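PDB 2VLA: restriction endonuclease R.BpuJI from Bacillus pumilus, which recognises its cognate DNA site through this N-terminal domain, the recognition part of an enzyme that probably cuts DNA as an endonuclease. Local coordinates for residues V164-Q169 with V196-K201; F9-I14 with Q169-K174; M1-E6 with I181-E186. All blocks are in the same frame, centred on the assembly; numbering follows the deposited sequence.

Interaction 1. Residues V164-Q169 with V196-K201; sequences VLNSLQ and VRHPGK. With nucleotides of chain B.
Asn166 and Val196 meet through van der Waals contact alone, a useful example of a polar side chain whose amide end and CB both rest on valine methyls while its N-H bonds to a third residue. The two side chains cross obliquely. The amide nitrogen ND2 of Asn166 lies 3.7 Å from CG1 of Val196, while lower down CB of Asn166 rests 3.9 Å from the other methyl, CG2 of Val196. Both branches of the valine are therefore used: CG1, anti to the backbone N (chi1 175°), reaches the amide end, and CG2 sits against the stem. The ring of His198 is a looser neighbour, its NE2 4.5 Å from Asn166 ND2, with the amide approaching the imidazole obliquely.

The hydrogen bonds lie around this patch. Asn166 ND2 donates to OE1 of Gln8, and His198 ND1 is paired with the hydroxyl of Ser206 on helix 203-219. Within 196-201, Arg197 folds back so that NH1 donates to Val196 O at 2.8 Å, the acceptor in the guanidinium plane but the donor well above the carbonyl plane. A type II beta turn from His198 to Lys201 follows, with Gly200 at positive phi.

The DNA is reached at the far end. Lys201, bent at chi2 and chi3, donates from NZ to phosphate oxygen OP1 of DG8 of chain B at 2.7 Å, and also makes a cation-pi contact with Tyr205.

The residue just after helix 157-165 thus touches the loop before helix 203-219 without a hydrogen bond, and the polar groups turn instead to Gln8, Ser206 and the phosphate.

Interaction 2. Residues F9-I14 with Q169-K174; sequences FRCTII and QVLQGK. With NA (sodium ion), chain E; nucleotides of chain B.
Leu171 sends one methyl, CD1, into the angle between Phe9 and Cys11, and this single branch carries the whole direct contact. It lies 3.8 Å from Phe9 O and equally 3.8 Å from Cys11 CB, and 4.2 Å from CD1 of the Phe9 ring, which it approaches obliquely. Phe9 and Leu171 cross at about a right angle. With CG of Phe9 anti to its own backbone N (chi1 -178°), the ring is placed so that Cys11 CB lies at its edge, in plane; methyl, ring and cysteine stem thus form one compact apolar cluster, with Cys11 and Leu171 buried.

The loose side is the one turned away from 169-174, where Arg10 makes no contact with that segment. Its CB points away, and the chain runs extended to the DNA, where NH1 donates to OP2 of DC7 of chain B at 2.9 Å in a nearly straight bond (171°) with the oxygen at the guanidinium edge. CG2 of Thr12 covers one guanidinium face; NE is bonded to Tyr205 O, which together with the phosphate bond fixes the rotation of the group, and Tyr205 adds a cation-pi contact. A methionine in place of Arg10 would probably leave the DC7 phosphate without this charged donor and Tyr205 O without this N-H partner.

The C-terminal end of the helix closes in a Schellman motif: Gly173 is at positive phi, with Gly173 N bonded to Val170 O and Lys174 N to Gln169 O. Gly173 O binds a sodium ion at 2.6 Å, and Gln172 and Gly173 help line the pocket of a bound polyether.

The N-terminal loop accordingly runs between short helix 168-171, packed on its Phe9-Cys11 part, and helix 203-219, whose His209 touches Arg10 and Thr12.

Interaction 3. Residues M1-E6 with I181-E186; sequences MNYNPE and IEKIIE
The N-terminal arm of the recognition domain, an irregular segment well before helix 22-36, lies here against helix 177-189, and Lys183 carries the contact of 181-186 with it. The aliphatic part of this lysine does the touching. Its CB lies 3.6 Å from CE2 of Tyr3, near the plane of the ring and at its edge, and its CG is 3.7 Å from the same carbon. The two side chains cross at about a right angle, so the helix presents methylene groups to one rim of the phenol. Further out, CE of Lys183 passes 4.0 Å from CG of Pro5.

A bend at chi2 (58°) turns the lysine chain from the tyrosine edge toward the proline. Pro5 in turn lays its CD over the centre of one Tyr3 face, 3.8 Å above the plane, a CH-pi type of packing within the arm itself. The backbone around Pro5 is shaped by an Asx turn from Asn4 to Glu6, in which Glu6 N donates to Asn4 OD1 at 3.0 Å from above the carbonyl plane.

The polar ends find partners to the side of this patch. Tyr3 OH is hydrogen-bonded to Tyr163 O on helix 157-165, and Lys183 NZ makes a salt bridge with Asp187, one turn on along its own helix.

Chemically, then, the lysine is divided in two: its methylenes serve as an apolar surface for tyrosine and proline, while its ammonium group stays with Asp187. Residues 1-6 and 181-186 thus meet without a hydrogen bond or salt bridge, and a polar tie to the same helix comes instead from Met1 N to Glu179.

In the fold
From the N terminus, residues 1-6 meet helix 177-189 in interaction 3, closing the longest loop of the three. Residues 9-14 then reach helix 168-171 in interaction 2, whose loop is nested inside that of interaction 3. Interaction 1 spans the much shorter excursion from 164-169 to 196-201 and crosses both others, since its segments alternate with theirs. Gln169 belongs to interactions 1 and 2, and its OE1 also takes a hydrogen bond from Asn4 N of interaction 3; Asn166 O does the same for Phe9 N. The N-terminal arm is thereby joined to consecutive helices 157-165, 168-171 and 177-189, while interactions 1 and 2 extend to the DNA.

Interaction 1. Residues V164-Q169 with V196-K201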
loop_
_atom_site.group_PDB
_atom_site.type_symbol
_atom_site.label_atom_id
_atom_site.label_comp_id
_atom_site.label_asym_id
_atom_site.label_seq_id
_atom_site.Cartn_x
_atom_site.Cartn_y
_atom_site.Cartn_z
ATOM N N VAL A 164 13.114 -6.429 -4.212
ATOM C CA VAL A 164 11.961 -5.752 -4.819
ATOM C C VAL A 164 11.555 -4.488 -4.062
ATOM O O VAL A 164 11.816 -3.378 -4.533
ATOM C CB VAL A 164 10.764 -6.706 -4.961
ATOM C CG1 VAL A 164 9.546 -5.994 -5.550
ATOM C CG2 VAL A 164 11.154 -7.927 -5.767
ATOM N N LEU A 165 11.040 -4.627 -2.819
ATOM C CA LEU A 165 10.355 -3.496 -2.198
ATOM C C LEU A 165 11.287 -2.468 -1.548
ATOM O O LEU A 165 10.848 -1.365 -1.214
ATOM C CB LEU A 165 9.296 -3.955 -1.214
ATOM C CG LEU A 165 8.008 -4.471 -1.859
ATOM C CD1 LEU A 165 7.098 -5.034 -0.775
ATOM C CD2 LEU A 165 7.264 -3.375 -2.657
ATOM N N ASN A 166 12.573 -2.816 -1.405
ATOM C CA ASN A 166 13.588 -1.875 -0.951
ATOM C C ASN A 166 14.691 -1.638 -1.996
ATOM O O ASN A 166 15.693 -1.040 -1.693
ATOM C CB ASN A 166 14.250 -2.388 0.327
ATOM C CG ASN A 166 14.616 -1.255 1.318
ATOM O OD1 ASN A 166 13.739 -0.602 1.880
ATOM N ND2 ASN A 166 15.918 -1.044 1.530
ATOM N N SER A 167 14.494 -2.143 -3.216
ATOM C CA SER A 167 15.464 -1.950 -4.303
ATOM C C SER A 167 15.160 -0.656 -5.060
ATOM O O SER A 167 14.096 -0.516 -5.649
ATOM C CB SER A 167 15.427 -3.132 -5.280
ATOM O OG SER A 167 16.025 -2.790 -6.566
ATOM N N LEU A 168 16.087 0.289 -5.015
ATOM C CA LEU A 168 15.894 1.549 -5.709
ATOM C C LEU A 168 15.577 1.336 -7.191
ATOM O O LEU A 168 14.654 1.955 -7.731
ATOM C CB LEU A 168 17.118 2.438 -5.550
ATOM C CG LEU A 168 17.050 3.761 -6.310
ATOM C CD1 LEU A 168 15.933 4.664 -5.759
ATOM C CD2 LEU A 168 18.428 4.488 -6.290
ATOM N N GLN A 169 16.340 0.476 -7.856
ATOM C CA GLN A 169 16.178 0.326 -9.302
ATOM C C GLN A 169 14.841 -0.279 -9.661
ATOM O O GLN A 169 14.200 0.131 -10.636
ATOM C CB GLN A 169 17.318 -0.488 -9.915
ATOM C CG GLN A 169 18.640 0.257 -9.935
ATOM C CD GLN A 169 19.770 -0.558 -10.533
ATOM O OE1 GLN A 169 19.577 -1.683 -10.945
ATOM N NE2 GLN A 169 20.965 0.034 -10.591
ATOM N N VAL A 196 16.928 -6.869 4.666
ATOM C CA VAL A 196 16.930 -5.414 4.780
ATOM C C VAL A 196 17.024 -5.015 6.255
ATOM O O VAL A 196 16.133 -5.292 7.023
ATOM C CB VAL A 196 15.635 -4.826 4.187
ATOM C CG1 VAL A 196 15.581 -3.330 4.424
ATOM C CG2 VAL A 196 15.529 -5.174 2.681
ATOM N N ARG A 197 18.098 -4.301 6.593
ATOM C CA ARG A 197 18.307 -3.781 7.929
ATOM C C ARG A 197 18.961 -2.394 7.782
ATOM O O ARG A 197 19.502 -2.063 6.720
ATOM C CB ARG A 197 19.218 -4.721 8.747
ATOM C CG ARG A 197 18.627 -6.134 9.009
ATOM C CD ARG A 197 17.407 -6.083 9.929
ATOM N NE ARG A 197 16.915 -7.420 10.282
ATOM C CZ ARG A 197 16.009 -8.106 9.585
ATOM N NH1 ARG A 197 15.518 -7.611 8.448
ATOM N NH2 ARG A 197 15.627 -9.313 9.993
ATOM N N HIS A 198 18.897 -1.604 8.838
ATOM C CA HIS A 198 19.402 -0.239 8.836
ATOM C C HIS A 198 20.221 -0.024 10.103
ATOM O O HIS A 198 19.902 -0.588 11.144
ATOM C CB HIS A 198 18.231 0.755 8.797
ATOM C CG HIS A 198 17.424 0.681 7.540
ATOM N ND1 HIS A 198 16.361 -0.180 7.394
ATOM C CD2 HIS A 198 17.563 1.315 6.351
ATOM C CE1 HIS A 198 15.856 -0.043 6.183
ATOM N NE2 HIS A 198 16.576 0.848 5.527
ATOM N N PRO A 199 21.313 0.754 10.003
ATOM C CA PRO A 199 22.262 0.847 11.104
ATOM C C PRO A 199 21.614 1.420 12.344
ATOM O O PRO A 199 21.057 2.508 12.299
ATOM C CB PRO A 199 23.343 1.799 10.586
ATOM C CG PRO A 199 23.065 2.028 9.169
ATOM C CD PRO A 199 21.721 1.541 8.829
ATOM N N GLY A 200 21.702 0.706 13.455
ATOM C CA GLY A 200 21.166 1.201 14.700
ATOM C C GLY A 200 19.644 1.264 14.785
ATOM O O GLY A 200 19.114 1.850 15.709
ATOM N N LYS A 201 18.942 0.638 13.832
ATOM C CA LYS A 201 17.474 0.682 13.813
ATOM C C LYS A 201 16.864 -0.676 14.107
ATOM O O LYS A 201 17.433 -1.724 13.771
ATOM C CB LYS A 201 16.961 1.148 12.446
ATOM C CG LYS A 201 17.559 2.430 11.910
ATOM C CD LYS A 201 17.407 3.567 12.833
ATOM C CE LYS A 201 15.988 4.039 12.896
ATOM N NZ LYS A 201 15.872 5.454 13.440
ATOM P P DG B 8 12.241 4.650 14.590
ATOM O OP1 DG B 8 13.252 5.478 13.932
ATOM O OP2 DG B 8 12.179 3.227 14.232
ATOM O "O5'" DG B 8 12.372 4.709 16.174
ATOM C "C5'" DG B 8 12.364 5.984 16.820
ATOM C "C4'" DG B 8 11.845 5.870 18.233
ATOM O "O4'" DG B 8 10.429 5.556 18.213
ATOM C "C3'" DG B 8 12.479 4.783 19.078
ATOM O "O3'" DG B 8 12.584 5.237 20.455
ATOM C "C2'" DG B 8 11.527 3.579 18.898
ATOM C "C1'" DG B 8 10.175 4.257 18.782
ATOM N N9 DG B 8 9.180 3.652 17.902
ATOM C C8 DG B 8 9.361 3.229 16.600
ATOM N N7 DG B 8 8.264 2.816 16.038
ATOM C C5 DG B 8 7.289 3.020 17.019
ATOM C C6 DG B 8 5.902 2.830 16.967
ATOM O O6 DG B 8 5.208 2.399 16.058
ATOM N N1 DG B 8 5.271 3.165 18.193
ATOM C C2 DG B 8 5.909 3.689 19.291
ATOM N N2 DG B 8 5.121 3.957 20.384
ATOM N N3 DG B 8 7.219 3.900 19.337
ATOM C C4 DG B 8 7.833 3.558 18.168
#

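Interaction 2. Residues F9-I14 with Q169-K174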
loop_
_atom_site.group_PDB
_atom_site.type_symbol
_atom_site.label_atom_id
_atom_site.label_comp_id
_atom_site.label_asym_id
_atom_site.label_seq_id
_atom_site.Cartn_x
_atom_site.Cartn_y
_atom_site.Cartn_z
ATOM N N PHE A 9 16.633 1.597 -1.048
ATOM C CA PHE A 9 15.853 2.803 -0.798
ATOM C C PHE A 9 14.629 2.476 0.017
ATOM O O PHE A 9 13.777 1.720 -0.422
ATOM C CB PHE A 9 15.448 3.455 -2.144
ATOM C CG PHE A 9 14.673 4.758 -1.992
ATOM C CD1 PHE A 9 13.305 4.746 -1.820
ATOM C CD2 PHE A 9 15.323 5.975 -2.024
ATOM C CE1 PHE A 9 12.597 5.924 -1.673
ATOM C CE2 PHE A 9 14.625 7.154 -1.888
ATOM C CZ PHE A 9 13.259 7.127 -1.702
ATOM N N ARG A 10 14.570 3.016 1.235
ATOM C CA ARG A 10 13.430 2.796 2.112
ATOM C C ARG A 10 12.236 3.584 1.611
ATOM O O ARG A 10 12.295 4.814 1.483
ATOM C CB ARG A 10 13.790 3.196 3.547
ATOM C CG ARG A 10 12.669 2.956 4.553
ATOM C CD ARG A 10 13.112 3.188 5.967
ATOM N NE ARG A 10 12.077 2.817 6.917
ATOM C CZ ARG A 10 11.193 3.647 7.466
ATOM N NH1 ARG A 10 11.181 4.923 7.167
ATOM N NH2 ARG A 10 10.316 3.190 8.362
ATOM N N CYS A 11 11.160 2.869 1.317
ATOM C CA CYS A 11 9.998 3.440 0.685
ATOM C C CYS A 11 8.742 2.952 1.418
ATOM O O CYS A 11 8.255 1.862 1.174
ATOM C CB CYS A 11 9.963 3.061 -0.833
ATOM S SG CYS A 11 8.723 3.858 -1.791
ATOM N N THR A 12 8.277 3.756 2.355
ATOM C CA THR A 12 7.289 3.266 3.298
ATOM C C THR A 12 5.873 3.365 2.779
ATOM O O THR A 12 5.585 4.095 1.758
ATOM C CB THR A 12 7.339 4.015 4.651
ATOM O OG1 THR A 12 7.071 5.391 4.449
ATOM C CG2 THR A 12 8.680 3.857 5.312
ATOM N N ILE A 13 4.982 2.619 3.463
ATOM C CA ILE A 13 3.574 2.906 3.478
ATOM C C ILE A 13 3.192 3.187 4.926
ATOM O O ILE A 13 3.964 2.904 5.847
ATOM C CB ILE A 13 2.721 1.756 2.893
ATOM C CG1 ILE A 13 2.834 0.478 3.752
ATOM C CG2 ILE A 13 3.139 1.460 1.416
ATOM C CD1 ILE A 13 1.655 -0.447 3.609
ATOM N N ILE A 14 2.023 3.763 5.106
ATOM C CA ILE A 14 1.482 4.103 6.409
ATOM C C ILE A 14 1.458 2.869 7.288
ATOM O O ILE A 14 1.201 1.756 6.829
ATOM C CB ILE A 14 0.079 4.726 6.256
ATOM C CG1 ILE A 14 0.224 6.194 5.776
ATOM C CG2 ILE A 14 -0.736 4.652 7.576
ATOM C CD1 ILE A 14 -1.043 6.811 5.316
ATOM N N GLN A 169 16.340 0.476 -7.856
ATOM C CA GLN A 169 16.178 0.326 -9.302
ATOM C C GLN A 169 14.841 -0.279 -9.661
ATOM O O GLN A 169 14.200 0.131 -10.636
ATOM C CB GLN A 169 17.318 -0.488 -9.915
ATOM C CG GLN A 169 18.640 0.257 -9.935
ATOM C CD GLN A 169 19.770 -0.558 -10.533
ATOM O OE1 GLN A 169 19.577 -1.683 -10.945
ATOM N NE2 GLN A 169 20.965 0.034 -10.591
ATOM N N VAL A 170 14.374 -1.234 -8.850
ATOM C CA VAL A 170 13.064 -1.792 -9.080
ATOM C C VAL A 170 11.998 -0.725 -8.870
ATOM O O VAL A 170 11.071 -0.601 -9.664
ATOM C CB VAL A 170 12.795 -3.018 -8.145
ATOM C CG1 VAL A 170 11.304 -3.390 -8.162
ATOM C CG2 VAL A 170 13.664 -4.191 -8.562
ATOM N N LEU A 171 12.119 0.044 -7.784
ATOM C CA LEU A 171 11.137 1.064 -7.449
ATOM C C LEU A 171 11.115 2.214 -8.486
ATOM O O LEU A 171 10.111 2.905 -8.628
ATOM C CB LEU A 171 11.397 1.610 -6.031
ATOM C CG LEU A 171 11.215 0.641 -4.850
ATOM C CD1 LEU A 171 11.772 1.315 -3.626
ATOM C CD2 LEU A 171 9.750 0.268 -4.694
ATOM N N GLN A 172 12.238 2.404 -9.171
ATOM C CA GLN A 172 12.332 3.363 -10.286
ATOM C C GLN A 172 11.741 2.828 -11.566
ATOM O O GLN A 172 11.670 3.548 -12.579
ATOM C CB GLN A 172 13.785 3.733 -10.522
ATOM C CG GLN A 172 14.396 4.579 -9.410
ATOM C CD GLN A 172 15.855 4.818 -9.622
ATOM O OE1 GLN A 172 16.572 3.928 -10.068
ATOM N NE2 GLN A 172 16.322 6.038 -9.294
ATOM N N GLY A 173 11.325 1.581 -11.574
ATOM C CA GLY A 173 10.711 1.019 -12.775
ATOM C C GLY A 173 11.722 0.659 -13.865
ATOM O O GLY A 173 11.376 0.610 -15.034
ATOM N N LYS A 174 12.955 0.355 -13.479
ATOM C CA LYS A 174 14.018 0.065 -14.439
ATOM C C LYS A 174 14.199 -1.423 -14.732
ATOM O O LYS A 174 14.909 -1.793 -15.667
ATOM C CB LYS A 174 15.329 0.636 -13.926
ATOM C CG LYS A 174 15.380 2.170 -13.946
ATOM C CD LYS A 174 16.678 2.661 -13.379
ATOM C CE LYS A 174 16.716 4.170 -13.279
ATOM N NZ LYS A 174 17.941 4.644 -12.554
HETATM NA NA NA E . 9.650 0.807 -16.931
ATOM P P DC B 7 9.812 7.927 9.300
ATOM O OP1 DC B 7 11.115 8.585 9.112
ATOM O OP2 DC B 7 9.382 6.922 8.311
ATOM O "O5'" DC B 7 9.711 7.228 10.738
ATOM C "C5'" DC B 7 10.123 7.936 11.902
ATOM C "C4'" DC B 7 9.815 7.129 13.156
ATOM O "O4'" DC B 7 8.371 7.056 13.357
ATOM C "C3'" DC B 7 10.272 5.666 13.125
ATOM O "O3'" DC B 7 10.810 5.331 14.387
ATOM C "C2'" DC B 7 8.984 4.885 12.936
ATOM C "C1'" DC B 7 8.045 5.729 13.742
ATOM N N1 DC B 7 6.595 5.562 13.532
ATOM C C2 DC B 7 5.748 5.719 14.623
ATOM O O2 DC B 7 6.251 5.910 15.739
ATOM N N3 DC B 7 4.415 5.614 14.449
ATOM C C4 DC B 7 3.930 5.448 13.212
ATOM N N4 DC B 7 2.618 5.364 13.050
ATOM C C5 DC B 7 4.783 5.297 12.089
ATOM C C6 DC B 7 6.092 5.355 12.288
#

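Interaction 3. Residues M1-E6 with I181-E186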
loop_
_atom_site.group_PDB
_atom_site.type_symbol
_atom_site.label_atom_id
_atom_site.label_comp_id
_atom_site.label_asym_id
_atom_site.label_seq_id
_atom_site.Cartn_x
_atom_site.Cartn_y
_atom_site.Cartn_z
ATOM N N MET A 1 18.247 -4.055 -17.479
ATOM C CA MET A 1 19.674 -4.440 -17.647
ATOM C C MET A 1 20.518 -3.873 -16.520
ATOM O O MET A 1 20.212 -2.813 -15.974
ATOM N N ASN A 2 21.578 -4.587 -16.172
ATOM C CA ASN A 2 22.493 -4.137 -15.160
ATOM C C ASN A 2 21.783 -3.946 -13.836
ATOM O O ASN A 2 22.075 -3.014 -13.106
ATOM C CB ASN A 2 23.163 -2.828 -15.588
ATOM C CG ASN A 2 24.134 -3.017 -16.739
ATOM O OD1 ASN A 2 24.809 -4.046 -16.836
ATOM N ND2 ASN A 2 24.217 -2.020 -17.614
ATOM N N TYR A 3 20.843 -4.843 -13.539
ATOM C CA TYR A 3 20.155 -4.835 -12.257
ATOM C C TYR A 3 21.149 -4.958 -11.133
ATOM O O TYR A 3 21.932 -5.909 -11.082
ATOM C CB TYR A 3 19.158 -5.984 -12.202
ATOM C CG TYR A 3 18.515 -6.222 -10.830
ATOM C CD1 TYR A 3 17.960 -5.185 -10.103
ATOM C CD2 TYR A 3 18.405 -7.502 -10.326
ATOM C CE1 TYR A 3 17.348 -5.432 -8.847
ATOM C CE2 TYR A 3 17.796 -7.750 -9.131
ATOM C CZ TYR A 3 17.250 -6.725 -8.405
ATOM O OH TYR A 3 16.650 -7.023 -7.186
ATOM N N ASN A 4 21.147 -3.964 -10.248
ATOM C CA ASN A 4 21.986 -3.992 -9.080
ATOM C C ASN A 4 21.173 -3.661 -7.874
ATOM O O ASN A 4 20.908 -2.492 -7.599
ATOM C CB ASN A 4 23.136 -2.997 -9.214
ATOM C CG ASN A 4 24.066 -3.029 -8.029
ATOM O OD1 ASN A 4 23.957 -3.906 -7.159
ATOM N ND2 ASN A 4 24.993 -2.082 -7.979
ATOM N N PRO A 5 20.768 -4.688 -7.127
ATOM C CA PRO A 5 19.953 -4.477 -5.925
ATOM C C PRO A 5 20.716 -3.820 -4.794
ATOM O O PRO A 5 20.127 -3.461 -3.800
ATOM C CB PRO A 5 19.519 -5.894 -5.548
ATOM C CG PRO A 5 20.574 -6.768 -6.095
ATOM C CD PRO A 5 21.002 -6.115 -7.389
ATOM N N GLU A 6 22.025 -3.667 -4.937
ATOM C CA GLU A 6 22.810 -3.037 -3.887
ATOM C C GLU A 6 22.341 -1.605 -3.626
ATOM O O GLU A 6 22.491 -1.108 -2.540
ATOM C CB GLU A 6 24.315 -3.078 -4.210
ATOM C CG GLU A 6 24.987 -4.372 -3.743
ATOM C CD GLU A 6 26.502 -4.408 -3.977
ATOM O OE1 GLU A 6 27.119 -3.333 -4.169
ATOM O OE2 GLU A 6 27.074 -5.519 -3.940
ATOM N N ILE A 181 14.524 -12.421 -10.693
ATOM C CA ILE A 181 14.579 -13.846 -10.485
ATOM C C ILE A 181 15.953 -14.411 -10.856
ATOM O O ILE A 181 16.533 -15.200 -10.120
ATOM C CB ILE A 181 13.470 -14.539 -11.279
ATOM C CG1 ILE A 181 12.071 -14.171 -10.676
ATOM C CG2 ILE A 181 13.704 -16.059 -11.339
ATOM C CD1 ILE A 181 11.979 -14.265 -9.161
ATOM N N GLU A 182 16.493 -13.990 -11.978
ATOM C CA GLU A 182 17.810 -14.473 -12.389
ATOM C C GLU A 182 18.903 -14.084 -11.375
ATOM O O GLU A 182 19.784 -14.888 -11.046
ATOM C CB GLU A 182 18.156 -13.966 -13.799
ATOM C CG GLU A 182 17.332 -14.664 -14.896
ATOM C CD GLU A 182 17.469 -14.027 -16.293
ATOM O OE1 GLU A 182 17.943 -12.878 -16.406
ATOM O OE2 GLU A 182 17.066 -14.684 -17.279
ATOM N N LYS A 183 18.794 -12.882 -10.818
ATOM C CA LYS A 183 19.751 -12.421 -9.817
ATOM C C LYS A 183 19.636 -13.232 -8.510
ATOM O O LYS A 183 20.652 -13.602 -7.894
ATOM C CB LYS A 183 19.538 -10.925 -9.550
ATOM C CG LYS A 183 20.376 -10.350 -8.433
ATOM C CD LYS A 183 21.861 -10.520 -8.665
ATOM C CE LYS A 183 22.659 -9.832 -7.590
ATOM N NZ LYS A 183 24.082 -10.259 -7.577
ATOM N N ILE A 184 18.408 -13.524 -8.091
ATOM C CA ILE A 184 18.203 -14.329 -6.885
ATOM C C ILE A 184 18.797 -15.718 -7.086
ATOM O O ILE A 184 19.488 -16.225 -6.230
ATOM C CB ILE A 184 16.703 -14.410 -6.490
ATOM C CG1 ILE A 184 16.225 -13.023 -6.021
ATOM C CG2 ILE A 184 16.475 -15.477 -5.381
ATOM C CD1 ILE A 184 14.733 -12.918 -5.730
ATOM N N ILE A 185 18.592 -16.294 -8.260
ATOM C CA ILE A 185 19.121 -17.615 -8.542
ATOM C C ILE A 185 20.671 -17.599 -8.525
ATOM O O ILE A 185 21.298 -18.496 -7.963
ATOM C CB ILE A 185 18.610 -18.142 -9.895
ATOM C CG1 ILE A 185 17.108 -18.499 -9.787
ATOM C CG2 ILE A 185 19.440 -19.360 -10.347
ATOM C CD1 ILE A 185 16.439 -18.827 -11.138
ATOM N N GLU A 186 21.276 -16.565 -9.097
ATOM C CA GLU A 186 22.739 -16.455 -9.081
ATOM C C GLU A 186 23.258 -16.279 -7.659
ATOM O O GLU A 186 24.221 -16.939 -7.251
ATOM C CB GLU A 186 23.213 -15.295 -9.950
ATOM C CG GLU A 186 24.732 -15.153 -9.992
ATOM C CD GLU A 186 25.188 -13.866 -10.648
ATOM O OE1 GLU A 186 25.207 -13.806 -11.899
ATOM O OE2 GLU A 186 25.551 -12.920 -9.915
#